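Local coordinates for mannan endo-1,4-beta-mannosidase (Mytilus edulis, PDB 2C0H), which hydrolyses internal beta-1,4-mannosidic linkages in the backbones of mannans, galactomannans and glucomannans, at residues S305-T314 with R335-H346. The protein carries 3 engineered substitutions. Sequence-based numbering, arbitrary orientation.
Sequences SESMFEWAYT and RGMQHLKSRTDH. Unlike the reference sequence in segment 335-346: Met337 (reference Ile).
Two neighbouring outer helices of the TIM barrel, the (beta/alpha)8 fold of this glycoside hydrolase family 5 enzyme, meet where 305-314 packs against the end of helix 330-339 and the loop that follows, illustrating how ion pairs can border an apolar seam. The helix segments run at 42° with axes 7.9 Å apart, and the approach is close at Gly336, whose C lies 3.5 Å from Phe309 CD2, over one face of that ring. Leu340 CD1 comes to the ring's edge, while its CD2 rests on Tyr313 CB; Phe309 also touches strands 17-25 and 319-322, at Ser22 and Ala320. At one end Arg335 grips Glu306 side-on, NE to OE2 (2.8 Å) and NH2 to OE1, although the carboxylate is turned 46° from the guanidinium plane. Farther along, Arg343, folded back by bends at chi2 and chi3, serves two acids: NH1 and NH2 meet Glu310 end-on, whereas NE and NH2 hold Asp345 side-on, both of its oxygens in the guanidinium plane. This cation probably offsets the repulsion between the two carboxylates. Tyr313 OH is hydrogen-bonded to Gly347 O and accepts a bond from His346 N (3.0 Å), pinning the loop to the helix. His346 CB sits over the tyrosine face, its imidazole edge turned toward that ring, and ND1 donates a hydrogen bond to Asp345 OD2. Thr314 CA lies over the centre of the imidazole in a CH-pi contact, 3.9 Å from the centroid of the His346 ring.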
ATOM      1  N   SER A 305     -19.430   5.097  -8.352  1.00 14.34           N
ATOM      2  CA  SER A 305     -17.973   5.395  -8.327  1.00 14.23           C
ATOM      3  C   SER A 305     -17.729   6.870  -8.026  1.00 14.39           C
ATOM      4  O   SER A 305     -16.861   7.219  -7.231  1.00 14.45           O
ATOM      5  CB  SER A 305     -17.263   4.996  -9.634  1.00 15.47           C
ATOM      6  OG  SER A 305     -17.220   3.589  -9.792  1.00 18.52           O
ATOM      7  N   GLU A 306     -18.503   7.746  -8.658  1.00 13.55           N
ATOM      8  CA  GLU A 306     -18.404   9.183  -8.404  1.00 13.72           C
ATOM      9  C   GLU A 306     -18.626   9.526  -6.921  1.00 13.21           C
ATOM     10  O   GLU A 306     -17.873  10.333  -6.348  1.00 13.01           O
ATOM     11  CB  GLU A 306     -19.434   9.942  -9.254  1.00 14.49           C
ATOM     12  CG  GLU A 306     -19.190   9.887 -10.728  1.00 15.35           C
ATOM     13  CD  GLU A 306     -20.002   8.812 -11.430  1.00 16.73           C
ATOM     14  OE1 GLU A 306     -20.224   7.726 -10.830  1.00 18.80           O
ATOM     15  OE2 GLU A 306     -20.401   9.062 -12.594  1.00 17.60           O
ATOM     16  N   SER A 307     -19.668   8.949  -6.309  1.00 13.36           N
ATOM     17  CA  SER A 307     -19.988   9.193  -4.889  1.00 13.02           C
ATOM     18  C   SER A 307     -18.900   8.689  -3.957  1.00 12.65           C
ATOM     19  O   SER A 307     -18.643   9.318  -2.940  1.00 13.12           O
ATOM     20  CB  SER A 307     -21.313   8.543  -4.501  1.00 13.59           C
ATOM     21  OG  SER A 307     -22.415   9.275  -5.065  1.00 15.30           O
ATOM     22  N   MET A 308     -18.274   7.580  -4.314  1.00 12.81           N
ATOM     23  CA  MET A 308     -17.214   7.013  -3.479  1.00 12.62           C
ATOM     24  C   MET A 308     -15.963   7.921  -3.548  1.00 12.38           C
ATOM     25  O   MET A 308     -15.375   8.248  -2.509  1.00 12.29           O
ATOM     26  CB  MET A 308     -16.919   5.574  -3.904  1.00 12.58           C
ATOM     27  CG  MET A 308     -18.121   4.629  -3.712  1.00 13.39           C
ATOM     28  SD  MET A 308     -17.858   2.919  -4.222  1.00 14.69           S
ATOM     29  CE  MET A 308     -17.257   2.257  -2.690  1.00 14.41           C
ATOM     30  N   PHE A 309     -15.560   8.343  -4.742  1.00 12.42           N
ATOM     31  CA  PHE A 309     -14.436   9.321  -4.886  1.00 12.43           C
ATOM     32  C   PHE A 309     -14.791  10.635  -4.164  1.00 12.71           C
ATOM     33  O   PHE A 309     -13.954  11.218  -3.463  1.00 13.00           O
ATOM     34  CB  PHE A 309     -14.076   9.560  -6.356  1.00 13.04           C
ATOM     35  CG  PHE A 309     -13.111   8.552  -6.927  1.00 11.97           C
ATOM     36  CD1 PHE A 309     -11.743   8.774  -6.884  1.00 14.54           C
ATOM     37  CD2 PHE A 309     -13.567   7.415  -7.547  1.00 13.17           C
ATOM     38  CE1 PHE A 309     -10.853   7.859  -7.402  1.00 14.16           C
ATOM     39  CE2 PHE A 309     -12.679   6.504  -8.118  1.00 14.68           C
ATOM     40  CZ  PHE A 309     -11.307   6.730  -8.035  1.00 13.50           C
ATOM     41  N   GLU A 310     -16.038  11.084  -4.295  1.00 13.12           N
ATOM     42  CA  GLU A 310     -16.479  12.307  -3.618  1.00 13.48           C
ATOM     43  C   GLU A 310     -16.397  12.222  -2.106  1.00 12.85           C
ATOM     44  O   GLU A 310     -15.974  13.191  -1.453  1.00 13.26           O
ATOM     45  CB  GLU A 310     -17.917  12.666  -4.012  1.00 14.16           C
ATOM     46  CG  GLU A 310     -18.400  14.022  -3.469  1.00 16.47           C
ATOM     47  CD  GLU A 310     -17.827  15.214  -4.206  1.00 21.59           C
ATOM     48  OE1 GLU A 310     -17.114  15.022  -5.216  1.00 26.20           O
ATOM     49  OE2 GLU A 310     -18.093  16.363  -3.773  1.00 27.55           O
ATOM     50  N   TRP A 311     -16.834  11.095  -1.539  1.00 13.12           N
ATOM     51  CA  TRP A 311     -16.785  10.884  -0.084  1.00 12.86           C
ATOM     52  C   TRP A 311     -15.332  10.966   0.383  1.00 13.20           C
ATOM     53  O   TRP A 311     -15.017  11.715   1.318  1.00 12.69           O
ATOM     54  CB  TRP A 311     -17.411   9.547   0.325  1.00 14.41           C
ATOM     55  CG  TRP A 311     -17.515   9.379   1.821  1.00 14.71           C
ATOM     56  CD1 TRP A 311     -16.577   8.837   2.652  1.00 16.37           C
ATOM     57  CD2 TRP A 311     -18.611   9.771   2.658  1.00 16.80           C
ATOM     58  NE1 TRP A 311     -17.022   8.860   3.943  1.00 15.13           N
ATOM     59  CE2 TRP A 311     -18.266   9.432   3.984  1.00 16.93           C
ATOM     60  CE3 TRP A 311     -19.841  10.388   2.418  1.00 18.25           C
ATOM     61  CZ2 TRP A 311     -19.114   9.682   5.065  1.00 18.46           C
ATOM     62  CZ3 TRP A 311     -20.683  10.624   3.482  1.00 18.55           C
ATOM     63  CH2 TRP A 311     -20.321  10.279   4.793  1.00 18.13           C
ATOM     64  N   ALA A 312     -14.451  10.236  -0.288  1.00 12.18           N
ATOM     65  CA  ALA A 312     -13.025  10.241   0.097  1.00 11.90           C
ATOM     66  C   ALA A 312     -12.467  11.648   0.028  1.00 12.29           C
ATOM     67  O   ALA A 312     -11.769  12.097   0.939  1.00 12.20           O
ATOM     68  CB  ALA A 312     -12.213   9.309  -0.782  1.00 11.22           C
ATOM     69  N   TYR A 313     -12.785  12.372  -1.040  1.00 11.89           N
ATOM     70  CA  TYR A 313     -12.188  13.697  -1.290  1.00 11.91           C
ATOM     71  C   TYR A 313     -12.673  14.736  -0.288  1.00 12.32           C
ATOM     72  O   TYR A 313     -11.880  15.571   0.171  1.00 13.41           O
ATOM     73  CB  TYR A 313     -12.522  14.142  -2.741  1.00 11.82           C
ATOM     74  CG  TYR A 313     -11.854  15.445  -3.194  1.00 11.62           C
ATOM     75  CD1 TYR A 313     -10.481  15.534  -3.388  1.00 11.15           C
ATOM     76  CD2 TYR A 313     -12.604  16.587  -3.461  1.00 11.38           C
ATOM     77  CE1 TYR A 313      -9.872  16.700  -3.789  1.00 10.43           C
ATOM     78  CE2 TYR A 313     -11.997  17.777  -3.853  1.00 12.19           C
ATOM     79  CZ  TYR A 313     -10.624  17.843  -4.016  1.00 10.30           C
ATOM     80  OH  TYR A 313     -10.005  19.034  -4.418  1.00 12.01           O
ATOM     81  N   THR A 314     -13.960  14.690   0.066  1.00 13.17           N
ATOM     82  CA  THR A 314     -14.564  15.729   0.904  1.00 14.04           C
ATOM     83  C   THR A 314     -14.652  15.442   2.389  1.00 14.56           C
ATOM     84  O   THR A 314     -14.913  16.371   3.163  1.00 16.30           O
ATOM     85  CB  THR A 314     -15.982  16.099   0.426  1.00 14.30           C
ATOM     86  OG1 THR A 314     -16.866  14.987   0.560  1.00 16.06           O
ATOM     87  CG2 THR A 314     -15.956  16.586  -1.009  1.00 15.49           C
ATOM     88  N   ARG A 335     -14.529   6.662 -14.735  1.00 14.76           N
ATOM     89  CA  ARG A 335     -15.591   7.652 -14.537  1.00 15.18           C
ATOM     90  C   ARG A 335     -15.504   8.259 -13.123  1.00 15.25           C
ATOM     91  O   ARG A 335     -15.729   9.445 -12.932  1.00 15.85           O
ATOM     92  CB  ARG A 335     -16.963   7.001 -14.767  1.00 15.78           C
ATOM     93  CG  ARG A 335     -18.077   7.946 -15.195  1.00 16.75           C
ATOM     94  CD  ARG A 335     -19.386   7.179 -15.340  1.00 16.87           C
ATOM     95  NE  ARG A 335     -19.850   6.733 -14.029  1.00 18.06           N
ATOM     96  CZ  ARG A 335     -19.923   5.473 -13.606  1.00 19.10           C
ATOM     97  NH1 ARG A 335     -19.683   4.457 -14.421  1.00 20.39           N
ATOM     98  NH2 ARG A 335     -20.325   5.230 -12.364  1.00 20.16           N
ATOM     99  N   GLY A 336     -15.149   7.447 -12.133  1.00 14.85           N
ATOM    100  CA  GLY A 336     -14.950   7.939 -10.777  1.00 15.65           C
ATOM    101  C   GLY A 336     -13.805   8.926 -10.702  1.00 15.39           C
ATOM    102  O   GLY A 336     -13.962  10.011 -10.134  1.00 15.58           O
ATOM    103  N   MET A 337     -12.647   8.560 -11.257  1.00 16.18           N
ATOM    104  CA  MET A 337     -11.463   9.445 -11.289  1.00 16.54           C
ATOM    105  C   MET A 337     -11.776  10.772 -11.953  1.00 16.40           C
ATOM    106  O   MET A 337     -11.384  11.831 -11.488  1.00 15.75           O
ATOM    107  CB  MET A 337     -10.315   8.829 -12.089  1.00 18.02           C
ATOM    108  CG  MET A 337      -9.581   7.746 -11.443  1.00 20.18           C
ATOM    109  SD  MET A 337      -8.391   7.107 -12.645  1.00 18.75           S
ATOM    110  CE  MET A 337      -8.693   5.372 -12.320  1.00 20.55           C
ATOM    111  N   GLN A 338     -12.476  10.696 -13.074  1.00 15.73           N
ATOM    112  CA  GLN A 338     -12.809  11.864 -13.870  1.00 16.54           C
ATOM    113  C   GLN A 338     -13.614  12.901 -13.087  1.00 16.00           C
ATOM    114  O   GLN A 338     -13.513  14.115 -13.366  1.00 16.20           O
ATOM    115  CB  GLN A 338     -13.588  11.371 -15.084  1.00 16.99           C
ATOM    116  CG  GLN A 338     -13.799  12.363 -16.174  1.00 19.33           C
ATOM    117  CD  GLN A 338     -14.552  11.722 -17.319  1.00 19.82           C
ATOM    118  OE1 GLN A 338     -14.128  11.792 -18.475  1.00 24.90           O
ATOM    119  NE2 GLN A 338     -15.655  11.057 -16.995  1.00 25.01           N
ATOM    120  N   HIS A 339     -14.404  12.429 -12.120  1.00 15.41           N
ATOM    121  CA  HIS A 339     -15.229  13.305 -11.275  1.00 15.66           C
ATOM    122  C   HIS A 339     -14.375  14.291 -10.495  1.00 15.71           C
ATOM    123  O   HIS A 339     -14.788  15.415 -10.250  1.00 16.36           O
ATOM    124  CB  HIS A 339     -16.116  12.505 -10.305  1.00 16.18           C
ATOM    125  CG  HIS A 339     -17.091  13.356  -9.561  1.00 15.96           C
ATOM    126  ND1 HIS A 339     -18.102  14.046 -10.196  1.00 16.83           N
ATOM    127  CD2 HIS A 339     -17.190  13.667  -8.246  1.00 16.85           C
ATOM    128  CE1 HIS A 339     -18.790  14.733  -9.303  1.00 17.92           C
ATOM    129  NE2 HIS A 339     -18.261  14.520  -8.111  1.00 18.82           N
ATOM    130  N   LEU A 340     -13.165  13.892 -10.128  1.00 15.57           N
ATOM    131  CA  LEU A 340     -12.289  14.788  -9.373  1.00 16.39           C
ATOM    132  C   LEU A 340     -11.302  15.597 -10.222  1.00 17.33           C
ATOM    133  O   LEU A 340     -10.569  16.433  -9.672  1.00 17.51           O
ATOM    134  CB  LEU A 340     -11.489  13.975  -8.341  1.00 15.87           C
ATOM    135  CG  LEU A 340     -12.273  13.183  -7.297  1.00 15.14           C
ATOM    136  CD1 LEU A 340     -11.285  12.578  -6.296  1.00 15.74           C
ATOM    137  CD2 LEU A 340     -13.305  14.024  -6.574  1.00 14.78           C
ATOM    138  N   LYS A 341     -11.275  15.369 -11.536  1.00 19.37           N
ATOM    139  CA  LYS A 341     -10.195  15.878 -12.396  1.00 20.39           C
ATOM    140  C   LYS A 341      -9.873  17.364 -12.169  1.00 21.39           C
ATOM    141  O   LYS A 341      -8.705  17.720 -11.976  1.00 23.04           O
ATOM    142  CB  LYS A 341     -10.489  15.611 -13.884  1.00 20.43           C
ATOM    143  CG  LYS A 341      -9.378  16.074 -14.805  1.00 21.90           C
ATOM    144  CD  LYS A 341      -9.794  16.048 -16.270  1.00 23.17           C
ATOM    145  CE  LYS A 341      -9.779  14.684 -16.861  1.00 25.94           C
ATOM    146  NZ  LYS A 341      -9.959  14.780 -18.341  1.00 26.90           N
ATOM    147  N   SER A 342     -10.890  18.222 -12.170  1.00 21.89           N
ATOM    148  CA  SER A 342     -10.650  19.673 -12.068  1.00 22.06           C
ATOM    149  C   SER A 342     -10.723  20.248 -10.648  1.00 22.05           C
ATOM    150  O   SER A 342     -10.712  21.471 -10.473  1.00 22.92           O
ATOM    151  CB  SER A 342     -11.633  20.418 -12.977  1.00 22.77           C
ATOM    152  OG  SER A 342     -11.316  20.166 -14.339  1.00 26.00           O
ATOM    153  N   ARG A 343     -10.772  19.389  -9.634  1.00 21.03           N
ATOM    154  CA  ARG A 343     -11.135  19.828  -8.284  1.00 20.69           C
ATOM    155  C   ARG A 343      -9.937  20.360  -7.509  1.00 20.40           C
ATOM    156  O   ARG A 343      -8.831  19.835  -7.620  1.00 19.28           O
ATOM    157  CB  ARG A 343     -11.820  18.694  -7.502  1.00 20.12           C
ATOM    158  CG  ARG A 343     -13.169  18.231  -8.076  1.00 20.18           C
ATOM    159  CD  ARG A 343     -14.295  19.189  -7.776  1.00 19.60           C
ATOM    160  NE  ARG A 343     -14.682  19.151  -6.368  1.00 19.93           N
ATOM    161  CZ  ARG A 343     -15.592  18.338  -5.820  1.00 18.55           C
ATOM    162  NH1 ARG A 343     -16.293  17.477  -6.551  1.00 22.39           N
ATOM    163  NH2 ARG A 343     -15.836  18.408  -4.523  1.00 20.21           N
ATOM    164  N   THR A 344     -10.175  21.432  -6.763  1.00 20.44           N
ATOM    165  CA  THR A 344      -9.170  22.008  -5.860  1.00 21.34           C
ATOM    166  C   THR A 344      -9.681  22.325  -4.442  1.00 21.32           C
ATOM    167  O   THR A 344      -8.883  22.752  -3.599  1.00 22.74           O
ATOM    168  CB  THR A 344      -8.574  23.291  -6.464  1.00 21.71           C
ATOM    169  OG1 THR A 344      -9.615  24.260  -6.648  1.00 24.04           O
ATOM    170  CG2 THR A 344      -7.888  23.000  -7.799  1.00 21.80           C
ATOM    171  N   ASP A 345     -10.970  22.123  -4.156  1.00 20.64           N
ATOM    172  CA  ASP A 345     -11.546  22.450  -2.829  1.00 20.70           C
ATOM    173  C   ASP A 345     -10.981  21.672  -1.631  1.00 20.45           C
ATOM    174  O   ASP A 345     -11.100  22.131  -0.497  1.00 21.67           O
ATOM    175  CB  ASP A 345     -13.090  22.354  -2.815  1.00 20.63           C
ATOM    176  CG  ASP A 345     -13.624  21.097  -3.479  1.00 19.91           C
ATOM    177  OD1 ASP A 345     -13.317  20.915  -4.676  1.00 19.01           O
ATOM    178  OD2 ASP A 345     -14.354  20.324  -2.817  1.00 21.01           O
ATOM    179  N   HIS A 346     -10.404  20.496  -1.865  1.00 19.52           N
ATOM    180  CA  HIS A 346      -9.762  19.709  -0.801  1.00 19.75           C
ATOM    181  C   HIS A 346      -8.407  19.180  -1.286  1.00 19.06           C
ATOM    182  O   HIS A 346      -8.034  18.037  -1.028  1.00 18.71           O
ATOM    183  CB  HIS A 346     -10.654  18.556  -0.360  1.00 20.01           C
ATOM    184  CG  HIS A 346     -11.875  18.982   0.385  1.00 21.22           C
ATOM    185  ND1 HIS A 346     -13.064  19.275  -0.242  1.00 22.49           N
ATOM    186  CD2 HIS A 346     -12.106  19.117   1.713  1.00 23.08           C
ATOM    187  CE1 HIS A 346     -13.969  19.597   0.665  1.00 21.51           C
ATOM    188  NE2 HIS A 346     -13.416  19.508   1.859  1.00 25.59           N
TER